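Local structure of FOG-3 protein (Caenorhabditis elegans, 5TD6) at residues 58-63 against 83-88; 95-100 against 109-114; 3-8 against 35-40; 11-16 against 26-31. The protein specifies sperm fate in the nematode germline as an RNA-binding multimer, the chain here being its BTG/Tob domain, and may act as a transcription corepressor. The protein carries 2 engineered substitutions. All coordinates share one frame; numbering follows the deposited sequence. Where two conformers were deposited one is given.

Interaction 1 of 4, residues 58-63 against 83-88; sequences INTTTS and LLPTNM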
# COMPACT_ATOMS: atom_id res chain seq x y z
N ILE B 58 -6.13 -13.68 10.46
CA ILE B 58 -4.95 -13.83 11.29
C ILE B 58 -4.99 -12.86 12.44
O ILE B 58 -5.71 -11.86 12.41
CB ILE B 58 -3.63 -13.63 10.50
CG1 ILE B 58 -3.55 -12.22 9.93
CG2 ILE B 58 -3.48 -14.69 9.42
CD1 ILE B 58 -2.34 -12.00 9.04
N ASN B 59 -4.26 -13.20 13.50
CA ASN B 59 -4.21 -12.46 14.76
C ASN B 59 -2.76 -12.07 15.05
O ASN B 59 -1.89 -12.95 15.11
CB ASN B 59 -4.80 -13.31 15.88
CG ASN B 59 -4.90 -12.58 17.21
OD1 ASN B 59 -3.90 -12.09 17.76
ND2 ASN B 59 -6.11 -12.53 17.76
N THR B 60 -2.49 -10.78 15.23
CA THR B 60 -1.11 -10.32 15.36
C THR B 60 -0.39 -10.89 16.59
O THR B 60 0.84 -10.89 16.68
CB THR B 60 -1.03 -8.78 15.42
OG1 THR B 60 -1.78 -8.30 16.54
CG2 THR B 60 -1.56 -8.16 14.12
N THR B 61 -1.17 -11.40 17.54
CA THR B 61 -0.59 -12.00 18.73
C THR B 61 -0.50 -13.52 18.63
O THR B 61 0.57 -14.10 18.84
CB THR B 61 -1.40 -11.63 19.98
OG1 THR B 61 -1.30 -10.23 20.23
CG2 THR B 61 -0.89 -12.41 21.19
N THR B 62 -1.62 -14.16 18.30
CA THR B 62 -1.71 -15.61 18.40
C THR B 62 -1.42 -16.39 17.11
O THR B 62 -1.27 -17.61 17.16
CB THR B 62 -3.09 -16.03 18.92
OG1 THR B 62 -4.09 -15.79 17.91
CG2 THR B 62 -3.43 -15.25 20.18
N SER B 63 -1.36 -15.71 15.97
CA SER B 63 -0.98 -16.39 14.73
C SER B 63 0.53 -16.49 14.65
O SER B 63 1.23 -15.49 14.77
CB SER B 63 -1.52 -15.68 13.50
OG SER B 63 -2.92 -15.82 13.38
N LEU B 83 6.80 -4.50 18.04
CA LEU B 83 6.38 -3.41 17.15
C LEU B 83 4.95 -3.57 16.60
O LEU B 83 4.32 -2.59 16.18
CB LEU B 83 7.36 -3.26 15.99
CG LEU B 83 8.78 -2.82 16.37
CD1 LEU B 83 9.70 -2.87 15.15
CD2 LEU B 83 8.78 -1.43 16.98
N LEU B 84 4.44 -4.80 16.58
CA LEU B 84 3.09 -5.03 16.08
C LEU B 84 2.08 -4.75 17.19
O LEU B 84 2.41 -4.85 18.37
CB LEU B 84 2.94 -6.47 15.57
CG LEU B 84 3.84 -6.85 14.40
CD1 LEU B 84 3.43 -8.21 13.83
CD2 LEU B 84 3.79 -5.77 13.32
N PRO B 85 0.85 -4.38 16.81
CA PRO B 85 -0.23 -4.22 17.79
C PRO B 85 -0.61 -5.56 18.41
O PRO B 85 -0.45 -6.59 17.77
CB PRO B 85 -1.39 -3.66 16.95
CG PRO B 85 -1.11 -4.15 15.57
CD PRO B 85 0.38 -4.13 15.43
N THR B 86 -1.11 -5.56 19.64
CA THR B 86 -1.50 -6.81 20.28
C THR B 86 -2.96 -7.14 19.94
O THR B 86 -3.82 -6.26 19.95
CB THR B 86 -1.31 -6.76 21.81
OG1 THR B 86 -2.34 -5.96 22.41
CG2 THR B 86 0.04 -6.16 22.16
N ASN B 87 -3.20 -8.41 19.62
CA ASN B 87 -4.54 -8.95 19.40
C ASN B 87 -5.37 -8.20 18.34
O ASN B 87 -6.59 -8.08 18.46
CB ASN B 87 -5.31 -8.99 20.72
CG ASN B 87 -4.67 -9.94 21.72
OD1 ASN B 87 -4.25 -11.04 21.37
ND2 ASN B 87 -4.57 -9.50 22.97
N MET B 88 -4.71 -7.74 17.29
CA MET B 88 -5.43 -7.25 16.11
C MET B 88 -5.79 -8.41 15.19
O MET B 88 -4.96 -9.28 14.92
CB MET B 88 -4.59 -6.23 15.37
CG MET B 88 -5.24 -5.71 14.12
SD MET B 88 -4.15 -4.50 13.40
CE MET B 88 -4.43 -3.07 14.46
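A chi1 of 59° places OG1 of T60 in the crowded position between its own backbone N and carbonyl carbon, while in T61 a chi1 of -67° lays OG1 beside the backbone N; both hydroxyls thereby reach the loop that leads from helix 77-83 into strand 89-93. T60 OG1 donates to P85 O across a very short 2.5 Å, approaching from above the carbonyl plane. T60 OG1 also accepts from M88 N at 3.1 Å, so one hydroxyl serves as both donor and acceptor to the loop. N87 N is held in turn by T61 OG1, 2.7 Å away. Backbone meets backbone directly as well: T60 N gives its hydrogen to M88 O at 2.9 Å, in the plane of that carbonyl, and the CA of N59 adds a C-H...O contact to M88 O. The methyl CG2 of T60 rests against M88 CB at 3.8 Å.

Behind this first shell, N59 shapes the turn. With CG anti to the backbone N (chi1 -176°), N59 OD1 accepts from T61 N at 2.8 Å in the carbonyl plane and from T62 N at 3.1 Å from above it, the first bond an Asx turn, the second extending it to an Asx motif that presents the two threonines to the loop. I58 is already paired by its backbone with I90, so the contact lies where strand 58-59 leaves the sheet. Here threonine oxygens take over the part that main-chain carbonyls play along a strand: T60 OG1 is gripped from two sides, which is likely to fix its rotation, and the loop amides of N87 and M88 are both satisfied by side chains.

Interaction 2 of 4, residues 95-100 against 109-114; sequences GHVFVR and PIWIGD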
# COMPACT_ATOMS: atom_id res chain seq x y z
N GLY B 95 -10.92 -9.17 -3.10
CA GLY B 95 -11.42 -7.80 -3.22
C GLY B 95 -11.41 -7.00 -1.93
O GLY B 95 -11.78 -5.83 -1.94
N HIS B 96 -10.97 -7.60 -0.82
CA HIS B 96 -11.26 -6.99 0.48
C HIS B 96 -10.33 -7.42 1.60
O HIS B 96 -10.39 -8.56 2.08
CB HIS B 96 -12.70 -7.29 0.89
CG HIS B 96 -13.20 -6.40 1.99
ND1 HIS B 96 -14.27 -6.74 2.79
CD2 HIS B 96 -12.78 -5.19 2.41
CE1 HIS B 96 -14.50 -5.77 3.65
NE2 HIS B 96 -13.61 -4.81 3.45
N VAL B 97 -9.47 -6.50 2.00
CA VAL B 97 -8.57 -6.72 3.12
C VAL B 97 -8.98 -5.70 4.17
O VAL B 97 -9.25 -4.52 3.86
CB VAL B 97 -7.10 -6.54 2.72
CG1 VAL B 97 -6.17 -6.87 3.90
CG2 VAL B 97 -6.79 -7.41 1.53
N PHE B 98 -9.06 -6.14 5.42
CA PHE B 98 -9.59 -5.25 6.44
C PHE B 98 -9.27 -5.75 7.84
O PHE B 98 -8.89 -6.89 8.03
CB PHE B 98 -11.10 -5.09 6.28
CG PHE B 98 -11.89 -6.39 6.40
CD1 PHE B 98 -12.10 -7.20 5.30
CD2 PHE B 98 -12.45 -6.77 7.62
CE1 PHE B 98 -12.83 -8.38 5.40
CE2 PHE B 98 -13.20 -7.94 7.73
CZ PHE B 98 -13.39 -8.74 6.63
N VAL B 99 -9.41 -4.85 8.81
CA VAL B 99 -9.28 -5.15 10.23
C VAL B 99 -10.67 -5.29 10.84
O VAL B 99 -11.56 -4.50 10.53
CB VAL B 99 -8.50 -4.05 10.97
CG1 VAL B 99 -8.54 -4.25 12.50
CG2 VAL B 99 -7.06 -3.98 10.47
N ARG B 100 -10.86 -6.27 11.71
CA ARG B 100 -12.10 -6.36 12.48
C ARG B 100 -11.79 -6.87 13.88
O ARG B 100 -11.17 -7.92 14.02
CB ARG B 100 -13.10 -7.28 11.79
CG ARG B 100 -14.45 -7.32 12.44
CD ARG B 100 -15.15 -8.63 12.11
NE ARG B 100 -15.65 -8.69 10.74
CZ ARG B 100 -15.93 -9.82 10.11
NH1 ARG B 100 -15.74 -10.99 10.73
NH2 ARG B 100 -16.39 -9.80 8.87
N PRO B 109 -11.28 -0.66 6.60
CA PRO B 109 -10.72 -1.20 5.37
C PRO B 109 -9.24 -0.95 5.25
O PRO B 109 -8.75 0.12 5.61
CB PRO B 109 -11.49 -0.46 4.26
CG PRO B 109 -11.96 0.80 4.91
CD PRO B 109 -12.20 0.47 6.36
N ILE B 110 -8.52 -1.97 4.78
CA ILE B 110 -7.12 -1.84 4.44
C ILE B 110 -7.02 -1.67 2.90
O ILE B 110 -6.29 -0.81 2.40
CB ILE B 110 -6.30 -3.06 4.88
CG1 ILE B 110 -6.27 -3.16 6.41
CG2 ILE B 110 -4.89 -2.96 4.26
CD1 ILE B 110 -5.72 -4.52 6.94
N TRP B 111 -7.75 -2.51 2.18
CA TRP B 111 -7.84 -2.40 0.72
C TRP B 111 -9.15 -2.98 0.21
O TRP B 111 -9.64 -4.00 0.73
CB TRP B 111 -6.65 -3.10 0.05
CG TRP B 111 -6.66 -3.01 -1.50
CD1 TRP B 111 -6.20 -1.98 -2.28
CD2 TRP B 111 -7.17 -4.00 -2.40
NE1 TRP B 111 -6.38 -2.28 -3.61
CE2 TRP B 111 -6.98 -3.51 -3.72
CE3 TRP B 111 -7.78 -5.25 -2.23
CZ2 TRP B 111 -7.36 -4.22 -4.85
CZ3 TRP B 111 -8.16 -5.96 -3.36
CH2 TRP B 111 -7.95 -5.46 -4.65
N ILE B 112 -9.71 -2.31 -0.79
CA ILE B 112 -10.92 -2.71 -1.49
C ILE B 112 -10.68 -2.54 -2.98
O ILE B 112 -10.19 -1.50 -3.43
CB ILE B 112 -12.17 -1.86 -1.09
CG1 ILE B 112 -12.42 -1.90 0.43
CG2 ILE B 112 -13.44 -2.37 -1.82
CD1 ILE B 112 -13.81 -1.35 0.82
N GLY B 113 -11.01 -3.57 -3.75
CA GLY B 113 -10.81 -3.50 -5.18
C GLY B 113 -11.41 -4.68 -5.91
O GLY B 113 -12.17 -5.47 -5.34
N ASP B 114 -11.06 -4.78 -7.18
CA ASP B 114 -11.56 -5.80 -8.11
C ASP B 114 -11.08 -7.16 -7.60
O ASP B 114 -9.90 -7.30 -7.26
CB ASP B 114 -11.04 -5.47 -9.53
CG ASP B 114 -11.68 -6.30 -10.65
OD1 ASP B 114 -12.00 -7.48 -10.46
OD2 ASP B 114 -11.82 -5.74 -11.75
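The indole of W111 reaches the backbone of G95, CZ3 coming within 3.7 Å of G95 CA. The antiparallel pairing of strands 96-100 and 111-112 contains a classic beta bulge: I110 and W111 both face V97, whose carbonyl oxygen accepts from I110 N at 2.8 Å and from W111 N at 3.0 Å, each from above the carbonyl plane. V97 N returns a bond to W111 O, which lies in line with it, closing the hydrogen-bonded pair. H96 with I112 and F98 with P109 form the flanking non-hydrogen-bonded pairs. At the bulge the chain turns a corner, and I110 swings its side chain across strand 96-100, CD1 meeting V99 CG2 at 3.8 Å and V97 CG1 at 3.9 Å. An alanine here would remove these contacts and would probably loosen the packing of the corner on both valines and on F11 of helix 2-13. Beyond the pair, W111 packs on T3 and E7, and its ring meets that of F17 of the second subunit with planes about 75° apart, so this edge of the sheet also belongs to the dimer contact. G95 has little room for a side chain, since a CB would fall against G113 O. On the side carrying H96 and F98, atom CD1 of F98 sits over the centre of the H96 imidazole, 3.2 Å above its plane.

Interaction 3 of 4, residues 3-8 against 35-40; sequences TEVREL and YLVSHF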
# COMPACT_ATOMS: atom_id res chain seq x y z
N THR B 3 -2.50 -9.43 -4.99
CA THR B 3 -2.84 -8.06 -4.60
C THR B 3 -3.21 -8.00 -3.11
O THR B 3 -2.65 -7.20 -2.35
CB THR B 3 -4.03 -7.53 -5.42
OG1 THR B 3 -3.72 -7.58 -6.81
CG2 THR B 3 -4.42 -6.09 -5.02
N GLU B 4 -4.15 -8.86 -2.70
CA GLU B 4 -4.63 -8.82 -1.32
C GLU B 4 -3.52 -9.17 -0.34
O GLU B 4 -3.37 -8.52 0.70
CB GLU B 4 -5.82 -9.78 -1.14
CG GLU B 4 -7.09 -9.35 -1.86
CD GLU B 4 -7.15 -9.84 -3.33
OE1 GLU B 4 -6.15 -10.38 -3.87
OE2 GLU B 4 -8.21 -9.66 -3.94
N VAL B 5 -2.73 -10.19 -0.66
CA VAL B 5 -1.60 -10.57 0.19
C VAL B 5 -0.62 -9.43 0.30
O VAL B 5 -0.10 -9.14 1.36
CB VAL B 5 -0.86 -11.82 -0.35
CG1 VAL B 5 0.44 -12.00 0.37
CG2 VAL B 5 -1.73 -13.08 -0.23
N ARG B 6 -0.35 -8.77 -0.83
CA ARG B 6 0.59 -7.67 -0.80
C ARG B 6 0.07 -6.54 0.08
O ARG B 6 0.85 -5.93 0.82
CB ARG B 6 0.88 -7.13 -2.21
CG ARG B 6 1.88 -5.98 -2.21
CD ARG B 6 2.07 -5.40 -3.62
NE ARG B 6 0.86 -4.75 -4.10
CZ ARG B 6 0.17 -5.15 -5.16
NH1 ARG B 6 0.56 -6.21 -5.86
NH2 ARG B 6 -0.92 -4.49 -5.53
N GLU B 7 -1.23 -6.24 -0.02
CA GLU B 7 -1.81 -5.20 0.83
C GLU B 7 -1.73 -5.58 2.32
O GLU B 7 -1.47 -4.72 3.16
CB GLU B 7 -3.25 -4.90 0.42
CG GLU B 7 -3.38 -4.20 -0.95
CD GLU B 7 -2.63 -2.90 -1.00
OE1 GLU B 7 -2.69 -2.15 -0.01
OE2 GLU B 7 -1.97 -2.62 -2.02
N LEU B 8 -1.97 -6.85 2.63
CA LEU B 8 -1.88 -7.33 4.02
C LEU B 8 -0.44 -7.20 4.52
O LEU B 8 -0.19 -6.69 5.63
CB LEU B 8 -2.34 -8.79 4.13
CG LEU B 8 -2.93 -9.23 5.49
CD1 LEU B 8 -3.58 -10.61 5.45
CD2 LEU B 8 -1.93 -9.18 6.59
N TYR B 35 3.88 -17.36 3.14
CA TYR B 35 3.02 -18.09 4.08
C TYR B 35 1.56 -17.82 3.79
O TYR B 35 0.73 -18.72 3.82
CB TYR B 35 3.31 -17.73 5.54
CG TYR B 35 2.19 -18.20 6.49
CD1 TYR B 35 2.21 -19.48 7.05
CD2 TYR B 35 1.12 -17.36 6.82
CE1 TYR B 35 1.20 -19.91 7.90
CE2 TYR B 35 0.10 -17.79 7.66
CZ TYR B 35 0.15 -19.06 8.21
OH TYR B 35 -0.85 -19.48 9.05
N LEU B 36 1.25 -16.55 3.56
CA LEU B 36 -0.15 -16.16 3.40
C LEU B 36 -0.73 -16.75 2.13
O LEU B 36 -1.90 -17.17 2.11
CB LEU B 36 -0.28 -14.63 3.37
CG LEU B 36 -0.06 -13.93 4.71
CD1 LEU B 36 -0.24 -12.43 4.55
CD2 LEU B 36 -0.98 -14.49 5.82
N VAL B 37 0.07 -16.76 1.07
CA VAL B 37 -0.38 -17.34 -0.18
C VAL B 37 -0.74 -18.81 0.05
O VAL B 37 -1.82 -19.27 -0.35
CB VAL B 37 0.65 -17.19 -1.31
CG1 VAL B 37 0.27 -18.05 -2.51
CG2 VAL B 37 0.72 -15.74 -1.75
N SER B 38 0.14 -19.54 0.72
CA SER B 38 -0.14 -20.93 1.05
C SER B 38 -1.41 -21.08 1.90
O SER B 38 -2.25 -21.92 1.62
CB SER B 38 1.06 -21.53 1.77
OG SER B 38 0.66 -22.55 2.67
N HIS B 39 -1.54 -20.24 2.92
CA HIS B 39 -2.63 -20.27 3.89
C HIS B 39 -3.97 -19.91 3.26
O HIS B 39 -5.02 -20.41 3.68
CB HIS B 39 -2.28 -19.32 5.05
CG HIS B 39 -3.25 -19.33 6.20
ND1 HIS B 39 -3.55 -20.47 6.92
CD2 HIS B 39 -3.94 -18.32 6.79
CE1 HIS B 39 -4.40 -20.17 7.88
NE2 HIS B 39 -4.65 -18.87 7.83
N PHE B 40 -3.94 -19.05 2.24
CA PHE B 40 -5.15 -18.54 1.59
C PHE B 40 -5.64 -19.38 0.40
O PHE B 40 -6.83 -19.35 0.06
CB PHE B 40 -4.93 -17.10 1.09
CG PHE B 40 -4.72 -16.07 2.19
CD1 PHE B 40 -4.91 -16.40 3.52
CD2 PHE B 40 -4.33 -14.78 1.87
CE1 PHE B 40 -4.73 -15.45 4.52
CE2 PHE B 40 -4.14 -13.83 2.86
CZ PHE B 40 -4.35 -14.17 4.18
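V5 wedges its two methyls between side chains of helix 22-41. Its CG2 meets F40 CD2 at 3.7 Å and V37 CG2 at 3.9 Å, the two valines crossing at about a right angle, while CG1 slides past L36 to lie 4.1 Å from L36 CB. One turn further along helix 2-13, L8 uses a single methyl for two partners: L8 CD1 touches L36 CD1 at 3.9 Å and approaches the F40 ring at its edge, in the ring plane, 3.9 Å from F40 CZ. V5 and L8 thus both meet the F40 ring, L8 at its edge.

What sets these groups in place is largely their own helices. A chi1 of -67° carries F40 CG anti to the carbonyl carbon, and a chi2 near -8° turns one ring face over the carbonyl carbon of L36, a turn earlier in its own helix. The axes of 3-8 and 35-40, from two helices of the BTG/Tob domain packed in a roughly antiparallel sense, stay 10.0 Å apart and cross at 131°, so branched and aromatic side chains fill the interval. Further out, L8 and F40 both rest on strand 89-93 through A92, and M1 packs on F40 and V37. An alanine in place of F40 would lose the ring contacts with V5 and L8 and would probably leave the helices poorly packed against each other and against the strand. The polar E4 side chain turns to other partners, M1 N at the start of the chain and the backbone N of G95. With nothing but carbon atoms meeting, the buried contact depends on shape and exclusion of water, with no directional bond to fix its register.

Interaction 4 of 4, residues 11-16 against 26-31; sequences FVCRYL and GIFGAE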
# COMPACT_ATOMS: atom_id res chain seq x y z
N PHE B 11 0.48 -3.61 5.05
CA PHE B 11 -0.16 -3.14 6.28
C PHE B 11 0.67 -3.47 7.52
O PHE B 11 0.91 -2.62 8.38
CB PHE B 11 -1.56 -3.74 6.42
CG PHE B 11 -2.28 -3.29 7.68
CD1 PHE B 11 -2.97 -2.08 7.70
CD2 PHE B 11 -2.26 -4.06 8.83
CE1 PHE B 11 -3.64 -1.67 8.83
CE2 PHE B 11 -2.93 -3.64 9.97
CZ PHE B 11 -3.61 -2.44 9.97
N VAL B 12 1.10 -4.72 7.62
CA VAL B 12 1.91 -5.16 8.75
C VAL B 12 3.28 -4.47 8.78
O VAL B 12 3.74 -4.02 9.83
CB VAL B 12 2.11 -6.69 8.72
CG1 VAL B 12 3.02 -7.14 9.87
CG2 VAL B 12 0.75 -7.40 8.80
N CYS B 13 3.93 -4.38 7.62
CA CYS B 13 5.24 -3.76 7.52
C CYS B 13 5.23 -2.26 7.82
O CYS B 13 6.27 -1.72 8.21
CB CYS B 13 5.85 -4.00 6.14
SG CYS B 13 6.34 -5.74 5.94
N ARG B 14 4.09 -1.59 7.67
CA ARG B 14 4.03 -0.17 8.02
C ARG B 14 4.20 0.06 9.53
O ARG B 14 4.46 1.19 9.96
CB ARG B 14 2.72 0.48 7.51
CG ARG B 14 2.76 0.73 5.97
CD ARG B 14 1.61 1.65 5.46
NE ARG B 14 0.26 1.06 5.55
CZ ARG B 14 -0.28 0.24 4.64
NH1 ARG B 14 0.40 -0.13 3.56
NH2 ARG B 14 -1.52 -0.21 4.81
N TYR B 15 4.08 -1.00 10.33
CA TYR B 15 4.44 -0.91 11.76
C TYR B 15 5.95 -1.06 11.98
O TYR B 15 6.48 -0.70 13.06
CB TYR B 15 3.73 -1.99 12.59
CG TYR B 15 2.25 -1.75 12.82
CD1 TYR B 15 1.80 -0.86 13.78
CD2 TYR B 15 1.30 -2.45 12.08
CE1 TYR B 15 0.43 -0.65 14.00
CE2 TYR B 15 -0.06 -2.25 12.29
CZ TYR B 15 -0.49 -1.35 13.24
OH TYR B 15 -1.84 -1.16 13.44
N LEU B 16 6.64 -1.60 10.98
CA LEU B 16 8.05 -1.94 11.08
C LEU B 16 8.95 -0.89 10.45
O LEU B 16 10.08 -0.70 10.91
CB LEU B 16 8.32 -3.31 10.43
CG LEU B 16 7.41 -4.44 10.93
CD1 LEU B 16 7.74 -5.79 10.28
CD2 LEU B 16 7.46 -4.55 12.46
N GLY B 26 12.29 -6.29 4.43
CA GLY B 26 11.96 -6.76 3.09
C GLY B 26 11.85 -8.27 3.02
O GLY B 26 11.03 -8.83 2.27
N ILE B 27 12.67 -8.94 3.81
CA ILE B 27 12.73 -10.40 3.79
C ILE B 27 11.59 -10.93 4.65
O ILE B 27 10.99 -11.96 4.35
CB ILE B 27 14.12 -10.90 4.27
CG1 ILE B 27 15.19 -10.48 3.26
CG2 ILE B 27 14.15 -12.41 4.44
CD1 ILE B 27 16.60 -10.70 3.71
N PHE B 28 11.28 -10.20 5.71
CA PHE B 28 10.12 -10.53 6.51
C PHE B 28 8.84 -10.46 5.68
O PHE B 28 7.99 -11.34 5.77
CB PHE B 28 10.04 -9.58 7.70
CG PHE B 28 8.74 -9.65 8.43
CD1 PHE B 28 8.52 -10.62 9.41
CD2 PHE B 28 7.72 -8.76 8.13
CE1 PHE B 28 7.32 -10.67 10.10
CE2 PHE B 28 6.50 -8.81 8.81
CZ PHE B 28 6.30 -9.77 9.80
N GLY B 29 8.70 -9.41 4.88
CA GLY B 29 7.49 -9.24 4.10
C GLY B 29 7.36 -10.31 3.03
O GLY B 29 6.27 -10.78 2.72
N ALA B 30 8.50 -10.69 2.46
CA ALA B 30 8.49 -11.72 1.42
C ALA B 30 8.07 -13.06 2.02
O ALA B 30 7.23 -13.76 1.47
CB ALA B 30 9.85 -11.84 0.78
N GLU B 31 8.63 -13.39 3.18
CA GLU B 31 8.29 -14.63 3.88
C GLU B 31 6.84 -14.67 4.33
O GLU B 31 6.17 -15.70 4.21
CB GLU B 31 9.21 -14.82 5.08
CG GLU B 31 10.59 -15.29 4.70
CD GLU B 31 10.55 -16.65 4.01
OE1 GLU B 31 9.94 -17.58 4.57
OE2 GLU B 31 11.11 -16.76 2.91
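Apolar contacts make up most of this meeting, which joins the C-terminal part of helix 2-13 to helix 22-41, the partner it already has nearer its start, and all of them converge on one ring. F28 holds CG anti to its backbone N (chi1 168°), which sends the phenyl across to the other segment. L16 CD1 comes closest, 3.6 Å from F28 CE2 and 3.7 Å from F28 CD2, its side chain crossing that of F28 at about a right angle. V12 CG1 meets the ring at its edge, 4.0 Å from F28 CE2.

Sulfur contributes a second kind of contact. C13 SG lies in the ring plane at the edge of F28, 4.0 Å from F28 CD2 and 89° off the ring normal, a Cys sulfur-aromatic pair. The same SG rests 4.1 Å from G29 CA; a CB at that position would be tight against it, so the glycine lets helix 22-41 come near at this point.

Among the backbone bonds, Y15 N pairs with V12 O and L16 N with C13 O at 2.8 Å, each three residues apart, continuing a helical path that brings L16 to the side of C13. Around the contact, F66 of helix 65-71 packs on V12, S69 of the same helix touches F28, and V25 covers both C13 and L16. R14 turns elsewhere, packing on I110 of the second subunit. A sulfur at the ring edge is likely to face the partly positive ring hydrogens, a mild electrostatic attraction added to what is otherwise packing of buried hydrocarbon.

How the interactions relate
From the N terminus, helix 2-13 runs first along what becomes interaction 3 and then interaction 4. Helix 22-41 returns beside it, so interaction 4 closes the short 17-25 connection and lies nested inside the larger loop closed by interaction 3. Interaction 1 follows in series, closing the excursion through helices 65-71 and 77-83, and interaction 2 closes the last loop, 101-108; none of the loops cross. The contacts also touch in space. F11 packs on M88, V99 and I110, joining interactions 1, 2 and 4, while I58 reaches L8 and L36 of interaction 3. W111 and V97 pack on helix 2-13, tying interaction 2 to interaction 3.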